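Adenosine 5'-monophosphoramidase HNT1 (PDB 6IQ1) probably hydrolyses adenosine 5'-monophosphoramidates to AMP, as a homodimeric histidine triad nucleotide-binding enzyme. Local coordinates at residues Glu24-Thr28 and Asp59-Ile64. Numbering follows the deposited sequence.
Sequences ETAKT and DYLSDI
Thr28 and Asp63 meet at the inner end of a contact in the HIT domain that illustrates how one helix can hold a β-hairpin turn by two acids a single helical turn apart. The turn joins strands 21-24 and 28-32, closed by Thr25 N to Thr28 O (2.8 Å), and rests on the first turns of helix 58-74. Asp63 extends its carboxylate toward the hairpin, with CG anti to the backbone N (chi1 -178°), and OD2 accepts a hydrogen bond from Thr28 OG1; the modelled 2.4 Å is too short to be taken literally. The Thr25 side chain points against that of Asp63, and its methyl CG2 closes on the same OD2. A water bridges Thr28 OG1 (2.6 Å) to Tyr60 O (2.8 Å) and can also donate to Lys27 O, the longest of the three. Deeper still, Thr28 packs on Ile44 and Ile64 on Pro46; the Ile64 side chain lies about 4 Å from that of Phe107, a probable AMP-binding residue.

Lys27 forms the outer, partly exposed side, where ring packing is less close. Its aliphatic stem crosses one face of the Tyr60 ring, CG lying 4.0 Å from the ring centroid in a CH-pi contact. A bend at the last torsion (chi4 -52°) brings NZ over that same face, 4.7 Å from the centroid, in a cation-pi arrangement, and into a salt bridge with Asp59 OD2, whose short modelled length warrants caution. Salt bridge outside and hydroxyl-carboxylate bond inside thus join turn to helix; the latter, if real, would be consistent with an ionised Asp63.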
loop_
_atom_site.group_PDB
_atom_site.type_symbol
_atom_site.label_atom_id
_atom_site.label_comp_id
_atom_site.label_asym_id
_atom_site.label_seq_id
_atom_site.Cartn_x
_atom_site.Cartn_y
_atom_site.Cartn_z
ATOM N N GLU D 24 17.453 6.255 2.574
ATOM C CA GLU D 24 17.446 6.777 1.217
ATOM C C GLU D 24 18.154 5.802 0.278
ATOM O O GLU D 24 19.084 5.090 0.668
ATOM C CB GLU D 24 18.102 8.143 1.133
ATOM C CG GLU D 24 17.831 8.817 -0.184
ATOM C CD GLU D 24 18.566 10.129 -0.355
ATOM O OE1 GLU D 24 18.963 10.753 0.669
ATOM O OE2 GLU D 24 18.729 10.528 -1.533
ATOM N N THR D 25 17.698 5.790 -0.969
ATOM C CA THR D 25 18.126 4.853 -1.994
ATOM C C THR D 25 18.360 5.666 -3.265
ATOM O O THR D 25 17.977 6.836 -3.343
ATOM C CB THR D 25 17.055 3.737 -2.157
ATOM O OG1 THR D 25 17.200 2.751 -1.123
ATOM C CG2 THR D 25 17.100 3.063 -3.479
ATOM N N ALA D 26 19.046 5.070 -4.243
ATOM C CA ALA D 26 19.136 5.703 -5.554
ATOM C C ALA D 26 17.764 6.134 -6.058
ATOM O O ALA D 26 17.628 7.183 -6.700
ATOM C CB ALA D 26 19.793 4.749 -6.558
ATOM N N LYS D 27 16.728 5.348 -5.768
ATOM C CA LYS D 27 15.401 5.609 -6.301
ATOM C C LYS D 27 14.357 6.039 -5.270
ATOM O O LYS D 27 13.326 6.590 -5.667
ATOM C CB LYS D 27 14.890 4.368 -7.057
ATOM C CG LYS D 27 15.474 4.257 -8.465
ATOM C CD LYS D 27 15.271 2.856 -9.051
ATOM C CE LYS D 27 16.189 2.600 -10.252
ATOM N NZ LYS D 27 16.085 3.672 -11.289
ATOM N N THR D 28 14.592 5.837 -3.974
ATOM C CA THR D 28 13.544 6.039 -2.987
ATOM C C THR D 28 14.019 6.946 -1.857
ATOM O O THR D 28 15.200 6.945 -1.501
ATOM C CB THR D 28 13.082 4.676 -2.432
ATOM O OG1 THR D 28 12.560 3.884 -3.505
ATOM C CG2 THR D 28 12.003 4.843 -1.385
ATOM N N ASP D 59 10.557 0.880 -12.553
ATOM C CA ASP D 59 11.763 0.681 -11.751
ATOM C C ASP D 59 11.717 1.456 -10.433
ATOM O O ASP D 59 12.353 1.041 -9.460
ATOM C CB ASP D 59 13.023 1.038 -12.552
ATOM C CG ASP D 59 13.052 2.499 -12.997
ATOM O OD1 ASP D 59 12.074 2.997 -13.600
ATOM O OD2 ASP D 59 14.074 3.163 -12.727
ATOM N N TYR D 60 10.967 2.550 -10.356
ATOM C CA TYR D 60 10.778 3.155 -9.045
ATOM C C TYR D 60 9.792 2.363 -8.181
ATOM O O TYR D 60 9.968 2.284 -6.956
ATOM C CB TYR D 60 10.314 4.597 -9.205
ATOM C CG TYR D 60 11.421 5.505 -9.662
ATOM C CD1 TYR D 60 11.757 5.599 -11.013
ATOM C CD2 TYR D 60 12.133 6.266 -8.746
ATOM C CE1 TYR D 60 12.763 6.409 -11.436
ATOM C CE2 TYR D 60 13.143 7.094 -9.155
ATOM C CZ TYR D 60 13.460 7.160 -10.501
ATOM O OH TYR D 60 14.488 7.981 -10.899
ATOM N N LEU D 61 8.755 1.778 -8.792
ATOM C CA LEU D 61 7.803 0.986 -8.026
ATOM C C LEU D 61 8.472 -0.236 -7.423
ATOM O O LEU D 61 8.149 -0.631 -6.300
ATOM C CB LEU D 61 6.636 0.562 -8.910
ATOM C CG LEU D 61 5.694 1.671 -9.373
ATOM C CD1 LEU D 61 4.533 1.089 -10.149
ATOM C CD2 LEU D 61 5.209 2.511 -8.213
ATOM N N SER D 62 9.421 -0.840 -8.148
ATOM C CA SER D 62 10.039 -2.076 -7.679
ATOM C C SER D 62 10.853 -1.860 -6.414
ATOM O O SER D 62 11.028 -2.792 -5.621
ATOM C CB SER D 62 10.931 -2.667 -8.767
ATOM O OG SER D 62 10.142 -3.285 -9.765
ATOM N N ASP D 63 11.352 -0.645 -6.203
ATOM C CA ASP D 63 12.238 -0.371 -5.087
ATOM C C ASP D 63 11.497 0.022 -3.807
ATOM O O ASP D 63 12.078 -0.056 -2.717
ATOM C CB ASP D 63 13.229 0.722 -5.504
ATOM C CG ASP D 63 14.217 1.049 -4.428
ATOM O OD1 ASP D 63 14.969 0.152 -4.005
ATOM O OD2 ASP D 63 14.239 2.213 -3.989
ATOM N N ILE D 64 10.218 0.385 -3.907
ATOM C CA ILE D 64 9.501 0.947 -2.767
ATOM C C ILE D 64 9.277 -0.101 -1.673
ATOM O O ILE D 64 9.685 0.086 -0.521
ATOM C CB ILE D 64 8.185 1.572 -3.243
ATOM C CG1 ILE D 64 8.479 2.944 -3.817
ATOM C CG2 ILE D 64 7.143 1.658 -2.100
ATOM C CD1 ILE D 64 7.397 3.417 -4.709
HETATM O O HOH W 1 11.010 4.442 -5.481
#